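Local coordinates for protein glutathione S-transferase (Bombyx mori, PDB 4E8H) that binds glutathione as a homodimer and probably catalyses, like other glutathione transferases, the transfer of this thiol to electrophilic substrates, at residues P6-Y11 with T60-G65; P16-V21 with H56-M61; A97-R102 with T159-T164; L107-L112 with D137-W142. All coordinates share one frame; numbering follows the deposited sequence.

Interactions 1 and 2 belong to the thioredoxin-like half of the chain and share Thr60 and Met61; interactions 3 and 4 belong to the all-helical half and both use helix 93-124. Interaction 1 is the most polar, a partly buried strand pair carried by four backbone hydrogen bonds. The other three are buried and have no hydrogen bond between their segments; in interaction 2 the polar bonds go to glutathione instead. Interactions 2 and 3 touch where Ala20 meets Ile163 and Thr164, and Tyr111 of interaction 4 packs on Pro16 and Pro17, so helix 16-27 joins the two halves. Interactions 1 and 4 lie on opposite sides of the chain's centre.

Interaction 1: P6-Y11 with T60-G65; sequences PIKLYY and TMDDNG
The ring of Tyr10 turns its edge to Thr60, whose carbonyl O lies in the ring plane 3.4 Å from Tyr10 CD2; farther along the same edge sits Asp62 CB. That Thr60 O also accepts from Tyr10 N at 2.9 Å, and Thr60 N returns a longer bond to Tyr10 O. Two residues along, Lys8 and Asp62 exchange two nearly straight bonds, Lys8 N to Asp62 O having an N-H...O angle of 171°. These two hydrogen-bonded pairs flank the non-hydrogen-bonded pair Leu9-Met61, and the strand axes run antiparallel at 164°. The pairing joins strands 7-11 and 60-63, the two central strands of the thioredoxin-like sheet. On the face of Leu9 and Met61, Met61 CG stands anti to its backbone N (chi1 -179°) and presses against Ile7 CG2 at 3.4 Å, tighter than usual carbon contact. Helix 71-82 covers Ile7 and Met61 there. At the strand end, Asp62 OD1 accepts from Gly65 N at 2.7 Å in an Asx motif, while a water bridges Pro6 O, Asp62 O and Asn64 N. Asp63 OD1 lies 3.6 Å from Ile7 CG1; its OD2 is bound by Tyr77 and Tyr82 and forms a salt bridge with Arg94 of the second subunit.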
loop_
_atom_site.group_PDB
_atom_site.type_symbol
_atom_site.label_atom_id
_atom_site.label_comp_id
_atom_site.label_asym_id
_atom_site.label_seq_id
_atom_site.Cartn_x
_atom_site.Cartn_y
_atom_site.Cartn_z
ATOM N N PRO B 6 22.799 2.914 -15.630
ATOM C CA PRO B 6 22.391 2.925 -14.225
ATOM C C PRO B 6 21.049 3.610 -13.994
ATOM O O PRO B 6 20.780 4.671 -14.564
ATOM C CB PRO B 6 23.512 3.712 -13.550
ATOM C CG PRO B 6 24.703 3.419 -14.379
ATOM C CD PRO B 6 24.201 3.349 -15.790
ATOM N N ILE B 7 20.214 2.981 -13.172
ATOM C CA ILE B 7 18.931 3.544 -12.780
ATOM C C ILE B 7 19.180 4.758 -11.890
ATOM O O ILE B 7 20.085 4.748 -11.052
ATOM C CB ILE B 7 18.053 2.492 -12.056
ATOM C CG1 ILE B 7 17.716 1.337 -13.009
ATOM C CG2 ILE B 7 16.782 3.126 -11.512
ATOM C CD1 ILE B 7 17.143 0.098 -12.332
ATOM N N LYS B 8 18.391 5.808 -12.098
ATOM C CA LYS B 8 18.505 7.021 -11.300
ATOM C C LYS B 8 17.495 7.010 -10.164
ATOM O O LYS B 8 16.357 6.566 -10.336
ATOM C CB LYS B 8 18.321 8.266 -12.174
ATOM C CG LYS B 8 19.499 8.545 -13.101
ATOM C CD LYS B 8 19.226 9.705 -14.046
ATOM C CE LYS B 8 20.302 9.784 -15.124
ATOM N NZ LYS B 8 20.046 10.878 -16.103
ATOM N N LEU B 9 17.922 7.485 -8.999
ATOM C CA LEU B 9 17.026 7.622 -7.859
ATOM C C LEU B 9 17.121 9.017 -7.260
ATOM O O LEU B 9 18.177 9.420 -6.765
ATOM C CB LEU B 9 17.316 6.560 -6.789
ATOM C CG LEU B 9 16.241 6.421 -5.703
ATOM C CD1 LEU B 9 15.033 5.644 -6.223
ATOM C CD2 LEU B 9 16.806 5.765 -4.451
ATOM N N TYR B 10 16.015 9.751 -7.323
ATOM C CA TYR B 10 15.902 11.044 -6.656
ATOM C C TYR B 10 15.549 10.767 -5.199
ATOM O O TYR B 10 14.550 10.104 -4.916
ATOM C CB TYR B 10 14.860 11.925 -7.355
ATOM C CG TYR B 10 15.244 12.261 -8.783
ATOM C CD1 TYR B 10 15.911 13.448 -9.087
ATOM C CD2 TYR B 10 14.968 11.376 -9.827
ATOM C CE1 TYR B 10 16.278 13.752 -10.395
ATOM C CE2 TYR B 10 15.335 11.669 -11.136
ATOM C CZ TYR B 10 15.986 12.858 -11.412
ATOM O OH TYR B 10 16.346 13.146 -12.709
ATOM N N TYR B 11 16.381 11.252 -4.279
ATOM C CA TYR B 11 16.354 10.777 -2.895
ATOM C C TYR B 11 16.927 11.782 -1.890
ATOM O O TYR B 11 17.434 12.840 -2.271
ATOM C CB TYR B 11 17.166 9.472 -2.804
ATOM C CG TYR B 11 18.638 9.694 -2.494
ATOM C CD1 TYR B 11 19.227 9.120 -1.366
ATOM C CD2 TYR B 11 19.434 10.505 -3.311
ATOM C CE1 TYR B 11 20.575 9.335 -1.066
ATOM C CE2 TYR B 11 20.778 10.733 -3.016
ATOM C CZ TYR B 11 21.343 10.142 -1.895
ATOM O OH TYR B 11 22.673 10.356 -1.606
ATOM N N THR B 60 11.868 8.967 -6.247
ATOM C CA THR B 60 11.374 8.826 -7.607
ATOM C C THR B 60 12.468 8.140 -8.418
ATOM O O THR B 60 13.630 8.559 -8.403
ATOM C CB THR B 60 10.952 10.186 -8.222
ATOM O OG1 THR B 60 9.863 10.731 -7.465
ATOM C CG2 THR B 60 10.506 10.023 -9.670
ATOM N N MET B 61 12.089 7.064 -9.097
ATOM C CA MET B 61 13.014 6.286 -9.904
ATOM C C MET B 61 12.909 6.673 -11.377
ATOM O O MET B 61 11.808 6.861 -11.899
ATOM C CB MET B 61 12.722 4.795 -9.734
ATOM C CG MET B 61 13.640 3.884 -10.526
ATOM S SD MET B 61 12.886 2.300 -10.927
ATOM C CE MET B 61 11.782 2.776 -12.260
ATOM N N ASP B 62 14.064 6.793 -12.032
ATOM C CA ASP B 62 14.137 6.923 -13.489
ATOM C C ASP B 62 15.007 5.800 -14.059
ATOM O O ASP B 62 16.240 5.900 -14.082
ATOM C CB ASP B 62 14.665 8.308 -13.901
ATOM C CG ASP B 62 14.863 8.453 -15.417
ATOM O OD1 ASP B 62 14.534 7.525 -16.191
ATOM O OD2 ASP B 62 15.360 9.517 -15.837
ATOM N N ASP B 63 14.350 4.729 -14.499
ATOM C CA ASP B 63 15.012 3.636 -15.201
ATOM C C ASP B 63 14.996 3.952 -16.689
ATOM O O ASP B 63 14.061 3.580 -17.409
ATOM C CB ASP B 63 14.329 2.289 -14.902
ATOM C CG ASP B 63 14.910 1.124 -15.709
ATOM O OD1 ASP B 63 16.038 1.232 -16.237
ATOM O OD2 ASP B 63 14.226 0.084 -15.811
ATOM N N ASN B 64 16.019 4.681 -17.127
ATOM C CA ASN B 64 16.266 4.904 -18.545
ATOM C C ASN B 64 15.042 5.450 -19.294
ATOM O O ASN B 64 14.721 5.005 -20.398
ATOM C CB ASN B 64 16.789 3.606 -19.176
ATOM C CG ASN B 64 18.104 3.145 -18.555
ATOM O OD1 ASN B 64 19.161 3.321 -19.148
ATOM N ND2 ASN B 64 18.041 2.568 -17.357
ATOM N N GLY B 65 14.363 6.414 -18.677
ATOM C CA GLY B 65 13.164 7.016 -19.259
ATOM C C GLY B 65 11.862 6.587 -18.605
ATOM O O GLY B 65 10.859 7.301 -18.687
HETATM O O HOH W 1 18.598 5.879 -15.977
#

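Interaction 2: P16-V21 with H56-M61; sequences PPCRAV and HTIPTM. With GSH (glutathione), chain F.
Cys18 SG stands anti to its own carbonyl carbon (chi1 -65°), which carries the sulfur along the helix flank to Pro59, 3.7 Å from Pro59 CB. Ile58 CG1 sits between its backbone N and carbonyl carbon (chi1 55°), and CD1 at the end of that branch reaches the same sulfur at 4.1 Å. The peptide bond before Pro59 is cis: this is the cis-proline loop of the thioredoxin-like fold, leading into strand 60-63 and facing the first turns of helix 16-27. Pro59 is the hub of the contact. Its ring crosses that of Pro17 at about a right angle, with Pro59 CD 3.5 Å from Pro17 CB, while its CG meets Val21 CG2 from the next helical turn. No hydrogen bond joins the two segments, whose grip is apolar; the backbone N and O of Ile58 turn to the ligand instead. Ile58 N donates to glutathione O2 at 2.8 Å, and glutathione N2 donates back to Ile58 O at 2.9 Å, a two-way, strand-like pairing with the middle of the tripeptide. Ser71 and Glu70 hold glutathione by further hydrogen bonds. Behind the loop, Thr60 OG1 donates to Thr57 O, tying the two ends of the turn together. At the glycine end of the ligand, His56 ND1 donates to glutathione O32 at 3.0 Å, with the carboxylate oxygen in the plane of the imidazole ring.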
loop_
_atom_site.group_PDB
_atom_site.type_symbol
_atom_site.label_atom_id
_atom_site.label_comp_id
_atom_site.label_asym_id
_atom_site.label_seq_id
_atom_site.Cartn_x
_atom_site.Cartn_y
_atom_site.Cartn_z
ATOM N N PRO B 16 13.073 7.373 4.982
ATOM C CA PRO B 16 12.761 5.941 5.104
ATOM C C PRO B 16 12.413 5.216 3.786
ATOM O O PRO B 16 13.000 4.163 3.519
ATOM C CB PRO B 16 11.590 5.913 6.095
ATOM C CG PRO B 16 11.786 7.134 6.923
ATOM C CD PRO B 16 12.353 8.174 5.993
ATOM N N PRO B 17 11.482 5.762 2.966
ATOM C CA PRO B 17 11.206 5.083 1.694
ATOM C C PRO B 17 12.409 5.002 0.745
ATOM O O PRO B 17 12.577 3.981 0.074
ATOM C CB PRO B 17 10.074 5.920 1.079
ATOM C CG PRO B 17 10.127 7.226 1.778
ATOM C CD PRO B 17 10.566 6.901 3.166
ATOM N N CYS B 18 13.234 6.050 0.692
ATOM C CA CYS B 18 14.462 6.016 -0.111
ATOM C C CYS B 18 15.392 4.888 0.340
ATOM O O CYS B 18 15.954 4.170 -0.488
ATOM C CB CYS B 18 15.187 7.366 -0.069
ATOM S SG CYS B 18 14.266 8.726 -0.837
ATOM N N ARG B 19 15.526 4.731 1.657
ATOM C CA ARG B 19 16.392 3.712 2.246
ATOM C C ARG B 19 15.951 2.277 1.934
ATOM O O ARG B 19 16.794 1.408 1.712
ATOM C CB ARG B 19 16.515 3.934 3.754
ATOM C CG ARG B 19 17.411 5.117 4.122
ATOM C CD ARG B 19 17.015 5.748 5.449
ATOM N NE ARG B 19 16.935 4.773 6.535
ATOM C CZ ARG B 19 16.442 5.031 7.743
ATOM N NH1 ARG B 19 15.977 6.240 8.037
ATOM N NH2 ARG B 19 16.408 4.078 8.663
ATOM N N ALA B 20 14.640 2.037 1.910
ATOM C CA ALA B 20 14.097 0.732 1.523
ATOM C C ALA B 20 14.452 0.396 0.074
ATOM O O ALA B 20 14.838 -0.736 -0.229
ATOM C CB ALA B 20 12.587 0.694 1.734
ATOM N N VAL B 21 14.328 1.384 -0.811
ATOM C CA VAL B 21 14.681 1.209 -2.220
ATOM C C VAL B 21 16.178 0.930 -2.387
ATOM O O VAL B 21 16.560 0.003 -3.105
ATOM C CB VAL B 21 14.264 2.430 -3.088
ATOM C CG1 VAL B 21 14.798 2.294 -4.513
ATOM C CG2 VAL B 21 12.750 2.586 -3.108
ATOM N N HIS B 56 5.313 15.069 -6.743
ATOM C CA HIS B 56 6.529 15.667 -6.165
ATOM C C HIS B 56 6.989 14.999 -4.862
ATOM O O HIS B 56 7.138 15.649 -3.823
ATOM C CB HIS B 56 6.387 17.193 -6.007
ATOM C CG HIS B 56 5.164 17.618 -5.256
ATOM N ND1 HIS B 56 5.096 17.616 -3.881
ATOM C CD2 HIS B 56 3.959 18.058 -5.692
ATOM C CE1 HIS B 56 3.902 18.034 -3.500
ATOM N NE2 HIS B 56 3.193 18.310 -4.580
ATOM N N THR B 57 7.200 13.689 -4.939
ATOM C CA THR B 57 7.698 12.912 -3.812
ATOM C C THR B 57 9.088 12.360 -4.101
ATOM O O THR B 57 9.506 12.259 -5.259
ATOM C CB THR B 57 6.784 11.704 -3.494
ATOM O OG1 THR B 57 6.557 10.946 -4.693
ATOM C CG2 THR B 57 5.446 12.161 -2.915
ATOM N N ILE B 58 9.797 12.024 -3.029
ATOM C CA ILE B 58 10.961 11.152 -3.100
ATOM C C ILE B 58 10.648 9.892 -2.279
ATOM O O ILE B 58 9.956 9.977 -1.261
ATOM C CB ILE B 58 12.260 11.846 -2.600
ATOM C CG1 ILE B 58 12.081 12.407 -1.183
ATOM C CG2 ILE B 58 12.691 12.941 -3.578
ATOM C CD1 ILE B 58 13.385 12.692 -0.452
ATOM N N PRO B 59 11.137 8.716 -2.718
ATOM C CA PRO B 59 11.978 8.464 -3.885
ATOM C C PRO B 59 11.203 8.499 -5.198
ATOM O O PRO B 59 10.028 8.129 -5.241
ATOM C CB PRO B 59 12.503 7.048 -3.634
ATOM C CG PRO B 59 11.430 6.390 -2.854
ATOM C CD PRO B 59 10.833 7.471 -1.988
ATOM N N THR B 60 11.868 8.967 -6.247
ATOM C CA THR B 60 11.374 8.826 -7.607
ATOM C C THR B 60 12.468 8.140 -8.418
ATOM O O THR B 60 13.630 8.559 -8.403
ATOM C CB THR B 60 10.952 10.186 -8.222
ATOM O OG1 THR B 60 9.863 10.731 -7.465
ATOM C CG2 THR B 60 10.506 10.023 -9.670
ATOM N N MET B 61 12.089 7.064 -9.097
ATOM C CA MET B 61 13.014 6.286 -9.904
ATOM C C MET B 61 12.909 6.673 -11.377
ATOM O O MET B 61 11.808 6.861 -11.899
ATOM C CB MET B 61 12.722 4.795 -9.734
ATOM C CG MET B 61 13.640 3.884 -10.526
ATOM S SD MET B 61 12.886 2.300 -10.927
ATOM C CE MET B 61 11.782 2.776 -12.260
HETATM N N1 GSH F . 4.416 6.462 0.258
HETATM C CA1 GSH F . 5.569 7.117 -0.335
HETATM C C1 GSH F . 6.615 6.086 -0.649
HETATM O O11 GSH F . 6.623 4.989 -0.048
HETATM O O12 GSH F . 7.488 6.308 -1.517
HETATM C CB1 GSH F . 6.128 8.157 0.634
HETATM C CG1 GSH F . 6.871 9.264 -0.113
HETATM C CD1 GSH F . 6.990 10.514 0.733
HETATM O OE1 GSH F . 5.882 10.998 1.459
HETATM N N2 GSH F . 8.176 11.122 0.748
HETATM C CA2 GSH F . 8.384 12.386 1.436
HETATM C C2 GSH F . 8.245 13.533 0.483
HETATM O O2 GSH F . 8.622 13.346 -0.862
HETATM C CB2 GSH F . 9.774 12.407 2.061
HETATM S SG2 GSH F . 9.980 11.161 3.359
HETATM N N3 GSH F . 7.769 14.686 0.956
HETATM C CA3 GSH F . 7.747 15.907 0.164
HETATM C C3 GSH F . 6.459 16.071 -0.614
HETATM O O31 GSH F . 5.664 15.114 -0.735
HETATM O O32 GSH F . 6.169 17.166 -1.150
#

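Interaction 3: A97-R102 with T159-T164; sequences AIIDQR and TVADIT
Ile99 is the tight part of this contact, its CD1 meeting Thr159 CG2 tip to tip at 3.6 Å. The segments belong to helices 93-124 and 160-174 of the all-helical glutathione transferase domain; they run nearly parallel, at 17°, with axes 9.4 Å apart at closest approach. Ile99 CG1 is anti to the carbonyl carbon (chi1 -62°), which extends that branch toward Thr159, whereas the CG2 branch reaches Val160 CG2 at 4.0 Å and also touches the methyl of Ala161. One helical turn on, Arg102 CB packs against Ala161 CB at 3.8 Å, where the two backbones come closest, the CA atoms of Arg102 and Ala161 being 6.0 Å apart.

Beyond this apolar patch the side chains part. Arg102 turns at chi2 and leads its guanidinium away from helix 160-174; its NE binds Val153 O, and the guanidinium makes a cation-pi contact with Phe146. The far flank of 97-102 turns to the dimer: Ala97, Ile98 and Gln101 pack respectively on Tyr77, Phe66 and Trp69 of the second subunit, Ile98 staying partly exposed.

The helix start beside Ile99 is itself held by a capping box. Thr159 occupies the N-cap position, and its OG1 takes only a weak bond from Ala161 N. The reciprocal bond is firmer: Thr159 N donates at 2.8 Å to Asp162 OD2, using the anti lone pair of that carboxylate oxygen.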
loop_
_atom_site.group_PDB
_atom_site.type_symbol
_atom_site.label_atom_id
_atom_site.label_comp_id
_atom_site.label_asym_id
_atom_site.label_seq_id
_atom_site.Cartn_x
_atom_site.Cartn_y
_atom_site.Cartn_z
ATOM N N ALA B 97 1.143 -13.178 -2.732
ATOM C CA ALA B 97 0.015 -12.578 -2.010
ATOM C C ALA B 97 0.345 -12.221 -0.560
ATOM O O ALA B 97 -0.037 -11.150 -0.082
ATOM C CB ALA B 97 -1.204 -13.491 -2.065
ATOM N N ILE B 98 1.044 -13.123 0.131
ATOM C CA ILE B 98 1.479 -12.886 1.511
ATOM C C ILE B 98 2.414 -11.674 1.579
ATOM O O ILE B 98 2.251 -10.806 2.440
ATOM C CB ILE B 98 2.152 -14.144 2.134
ATOM C CG1 ILE B 98 1.171 -15.325 2.147
ATOM C CG2 ILE B 98 2.651 -13.851 3.551
ATOM C CD1 ILE B 98 1.812 -16.679 2.455
ATOM N N ILE B 99 3.373 -11.615 0.657
ATOM C CA ILE B 99 4.282 -10.473 0.560
ATOM C C ILE B 99 3.491 -9.189 0.322
ATOM O O ILE B 99 3.753 -8.172 0.967
ATOM C CB ILE B 99 5.348 -10.666 -0.545
ATOM C CG1 ILE B 99 6.224 -11.877 -0.227
ATOM C CG2 ILE B 99 6.226 -9.418 -0.682
ATOM C CD1 ILE B 99 6.961 -12.424 -1.418
ATOM N N ASP B 100 2.514 -9.244 -0.584
ATOM C CA ASP B 100 1.697 -8.070 -0.887
ATOM C C ASP B 100 0.903 -7.571 0.314
ATOM O O ASP B 100 0.788 -6.359 0.513
ATOM C CB ASP B 100 0.789 -8.313 -2.098
ATOM C CG ASP B 100 1.555 -8.278 -3.411
ATOM O OD1 ASP B 100 2.623 -7.628 -3.473
ATOM O OD2 ASP B 100 1.091 -8.907 -4.387
ATOM N N GLN B 101 0.377 -8.496 1.116
ATOM C CA GLN B 101 -0.313 -8.127 2.352
ATOM C C GLN B 101 0.639 -7.450 3.345
ATOM O O GLN B 101 0.266 -6.463 3.983
ATOM C CB GLN B 101 -1.015 -9.334 2.987
ATOM C CG GLN B 101 -1.695 -9.044 4.331
ATOM C CD GLN B 101 -0.760 -9.224 5.516
ATOM O OE1 GLN B 101 -0.011 -10.199 5.585
ATOM N NE2 GLN B 101 -0.803 -8.285 6.457
ATOM N N ARG B 102 1.855 -7.981 3.471
ATOM C CA ARG B 102 2.853 -7.405 4.373
ATOM C C ARG B 102 3.274 -6.006 3.916
ATOM O O ARG B 102 3.486 -5.120 4.747
ATOM C CB ARG B 102 4.074 -8.323 4.528
ATOM C CG ARG B 102 3.773 -9.741 5.041
ATOM C CD ARG B 102 3.217 -9.761 6.468
ATOM N NE ARG B 102 3.403 -11.068 7.099
ATOM C CZ ARG B 102 2.428 -11.871 7.520
ATOM N NH1 ARG B 102 1.154 -11.519 7.408
ATOM N NH2 ARG B 102 2.738 -13.035 8.076
ATOM N N THR B 159 12.292 -11.200 1.968
ATOM C CA THR B 159 11.623 -10.587 0.818
ATOM C C THR B 159 11.707 -9.061 0.890
ATOM O O THR B 159 12.243 -8.510 1.856
ATOM C CB THR B 159 10.138 -11.033 0.707
ATOM O OG1 THR B 159 9.417 -10.632 1.879
ATOM C CG2 THR B 159 10.031 -12.547 0.534
ATOM N N VAL B 160 11.184 -8.383 -0.132
ATOM C CA VAL B 160 11.106 -6.916 -0.127
ATOM C C VAL B 160 10.324 -6.398 1.085
ATOM O O VAL B 160 10.579 -5.291 1.566
ATOM C CB VAL B 160 10.510 -6.337 -1.443
ATOM C CG1 VAL B 160 11.469 -6.550 -2.607
ATOM C CG2 VAL B 160 9.134 -6.940 -1.750
ATOM N N ALA B 161 9.386 -7.210 1.574
ATOM C CA ALA B 161 8.601 -6.874 2.757
ATOM C C ALA B 161 9.474 -6.710 4.006
ATOM O O ALA B 161 9.289 -5.755 4.761
ATOM C CB ALA B 161 7.502 -7.900 2.984
ATOM N N ASP B 162 10.426 -7.625 4.211
ATOM C CA ASP B 162 11.401 -7.508 5.308
ATOM C C ASP B 162 12.249 -6.247 5.187
ATOM O O ASP B 162 12.533 -5.590 6.188
ATOM C CB ASP B 162 12.338 -8.716 5.350
ATOM C CG ASP B 162 11.604 -10.017 5.561
ATOM O OD1 ASP B 162 11.245 -10.323 6.718
ATOM O OD2 ASP B 162 11.392 -10.738 4.567
ATOM N N ILE B 163 12.654 -5.925 3.960
ATOM C CA ILE B 163 13.535 -4.787 3.702
ATOM C C ILE B 163 12.873 -3.445 4.055
ATOM O O ILE B 163 13.498 -2.604 4.704
ATOM C CB ILE B 163 14.103 -4.802 2.246
ATOM C CG1 ILE B 163 14.897 -6.095 1.995
ATOM C CG2 ILE B 163 14.971 -3.564 1.982
ATOM C CD1 ILE B 163 15.476 -6.237 0.582
ATOM N N THR B 164 11.616 -3.245 3.657
ATOM C CA THR B 164 10.926 -1.984 3.971
ATOM C C THR B 164 10.506 -1.870 5.444
ATOM O O THR B 164 10.602 -0.793 6.039
ATOM C CB THR B 164 9.735 -1.681 3.012
ATOM O OG1 THR B 164 9.089 -0.465 3.416
ATOM C CG2 THR B 164 8.719 -2.819 2.998
#

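Interaction 4: L107-L112 with D137-W142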
loop_
_atom_site.group_PDB
_atom_site.type_symbol
_atom_site.label_atom_id
_atom_site.label_comp_id
_atom_site.label_asym_id
_atom_site.label_seq_id
_atom_site.Cartn_x
_atom_site.Cartn_y
_atom_site.Cartn_z
ATOM N N LEU B 107 2.720 -0.098 4.588
ATOM C CA LEU B 107 2.267 1.226 4.164
ATOM C C LEU B 107 1.072 1.739 4.973
ATOM O O LEU B 107 1.115 2.843 5.521
ATOM C CB LEU B 107 1.945 1.250 2.661
ATOM C CG LEU B 107 1.352 2.544 2.079
ATOM C CD1 LEU B 107 2.207 3.775 2.403
ATOM C CD2 LEU B 107 1.155 2.419 0.574
ATOM N N GLY B 108 0.014 0.938 5.040
ATOM C CA GLY B 108 -1.249 1.392 5.616
ATOM C C GLY B 108 -1.377 1.283 7.124
ATOM O O GLY B 108 -2.298 1.855 7.706
ATOM N N THR B 109 -0.461 0.555 7.760
ATOM C CA THR B 109 -0.546 0.314 9.200
ATOM C C THR B 109 0.724 0.737 9.946
ATOM O O THR B 109 0.712 1.733 10.670
ATOM C CB THR B 109 -0.912 -1.163 9.511
ATOM O OG1 THR B 109 -2.132 -1.503 8.839
ATOM C CG2 THR B 109 -1.089 -1.384 11.012
ATOM N N LEU B 110 1.811 -0.013 9.757
ATOM C CA LEU B 110 3.043 0.194 10.526
ATOM C C LEU B 110 3.689 1.554 10.282
ATOM O O LEU B 110 3.913 2.314 11.227
ATOM C CB LEU B 110 4.060 -0.928 10.270
ATOM C CG LEU B 110 5.309 -0.931 11.165
ATOM C CD1 LEU B 110 4.973 -1.366 12.591
ATOM C CD2 LEU B 110 6.400 -1.818 10.585
ATOM N N TYR B 111 3.991 1.853 9.020
ATOM C CA TYR B 111 4.671 3.100 8.686
ATOM C C TYR B 111 3.822 4.328 9.006
ATOM O O TYR B 111 4.341 5.332 9.497
ATOM C CB TYR B 111 5.118 3.123 7.223
ATOM C CG TYR B 111 6.012 4.296 6.914
ATOM C CD1 TYR B 111 7.306 4.360 7.431
ATOM C CD2 TYR B 111 5.563 5.352 6.123
ATOM C CE1 TYR B 111 8.132 5.441 7.165
ATOM C CE2 TYR B 111 6.385 6.439 5.845
ATOM C CZ TYR B 111 7.666 6.476 6.371
ATOM O OH TYR B 111 8.488 7.544 6.108
ATOM N N LEU B 112 2.525 4.239 8.725
ATOM C CA LEU B 112 1.590 5.322 9.021
ATOM C C LEU B 112 1.542 5.647 10.514
ATOM O O LEU B 112 1.611 6.817 10.901
ATOM C CB LEU B 112 0.187 4.986 8.500
ATOM C CG LEU B 112 -0.968 5.927 8.864
ATOM C CD1 LEU B 112 -0.756 7.336 8.307
ATOM C CD2 LEU B 112 -2.290 5.351 8.382
ATOM N N ASP B 137 2.240 0.739 19.035
ATOM C CA ASP B 137 2.525 -0.449 19.844
ATOM C C ASP B 137 1.631 -1.631 19.467
ATOM O O ASP B 137 2.082 -2.780 19.460
ATOM C CB ASP B 137 2.351 -0.139 21.337
ATOM C CG ASP B 137 3.272 0.971 21.829
ATOM O OD1 ASP B 137 4.310 1.240 21.188
ATOM O OD2 ASP B 137 2.950 1.577 22.873
ATOM N N GLU B 138 0.366 -1.336 19.165
ATOM C CA GLU B 138 -0.599 -2.338 18.709
ATOM C C GLU B 138 -0.126 -2.998 17.413
ATOM O O GLU B 138 -0.245 -4.214 17.251
ATOM C CB GLU B 138 -1.984 -1.702 18.515
ATOM C CG GLU B 138 -3.103 -2.698 18.181
ATOM C CD GLU B 138 -4.420 -2.029 17.798
ATOM O OE1 GLU B 138 -4.397 -0.956 17.156
ATOM O OE2 GLU B 138 -5.483 -2.592 18.130
ATOM N N ALA B 139 0.414 -2.184 16.505
ATOM C CA ALA B 139 0.954 -2.666 15.233
ATOM C C ALA B 139 2.220 -3.505 15.416
ATOM O O ALA B 139 2.437 -4.469 14.677
ATOM C CB ALA B 139 1.219 -1.496 14.292
ATOM N N LEU B 140 3.047 -3.139 16.395
ATOM C CA LEU B 140 4.228 -3.933 16.745
ATOM C C LEU B 140 3.844 -5.313 17.284
ATOM O O LEU B 140 4.529 -6.297 17.012
ATOM C CB LEU B 140 5.134 -3.199 17.744
ATOM C CG LEU B 140 6.049 -2.062 17.257
ATOM C CD1 LEU B 140 6.922 -1.567 18.403
ATOM C CD2 LEU B 140 6.926 -2.482 16.074
ATOM N N GLY B 141 2.749 -5.378 18.042
ATOM C CA GLY B 141 2.203 -6.650 18.522
ATOM C C GLY B 141 1.764 -7.544 17.374
ATOM O O GLY B 141 2.035 -8.748 17.379
ATOM N N TRP B 142 1.090 -6.945 16.391
ATOM C CA TRP B 142 0.713 -7.649 15.166
ATOM C C TRP B 142 1.927 -8.158 14.383
ATOM O O TRP B 142 1.945 -9.315 13.956
ATOM C CB TRP B 142 -0.157 -6.766 14.265
ATOM C CG TRP B 142 -1.521 -6.442 14.815
ATOM C CD1 TRP B 142 -2.275 -7.207 15.663
ATOM C CD2 TRP B 142 -2.307 -5.278 14.522
ATOM N NE1 TRP B 142 -3.469 -6.583 15.930
ATOM C CE2 TRP B 142 -3.517 -5.400 15.240
ATOM C CE3 TRP B 142 -2.102 -4.141 13.728
ATOM C CZ2 TRP B 142 -4.523 -4.426 15.188
ATOM C CZ3 TRP B 142 -3.102 -3.173 13.675
ATOM C CH2 TRP B 142 -4.297 -3.323 14.402
#
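Thr109 and Trp142 cross at about a right angle: the methyl CG2 of Thr109 comes up to the edge of the indole, in its plane, 3.8 Å from Trp142 CZ3 and slightly farther from CE3. Thr109 CG2 is anti to its backbone N (chi1 -56° for OG1), which points the methyl at the neighbouring helix; the same carbon rests on Ala139 CB at 4.0 Å. One face of the indole is taken up by its own helix, with Glu138 O 3.5 Å above the plane and offset toward the rim. The helices concerned, 93-124 and 130-146, are successive members of the all-helical domain, and the two segments cross steeply, at -119°, with axes 9.4 Å apart. Small Ala139 sits at the crossing, its CA 5.9 Å from that of Leu110. Helix 93-124 has a wider, pi-type turn at 107-111, just where Thr109 and Leu110 meet their partners. Leu110 and Leu140 approach obliquely and meet by their branch ends: Leu110 CD1 lies 4.1 Å from Leu140 CD2 and equally far from Ala139 CB. Helix 160-174 covers both leucines through Ile165, Thr168 and Ile169. At the opposite end of the patch Trp142 packs on Pro54 of the second subunit.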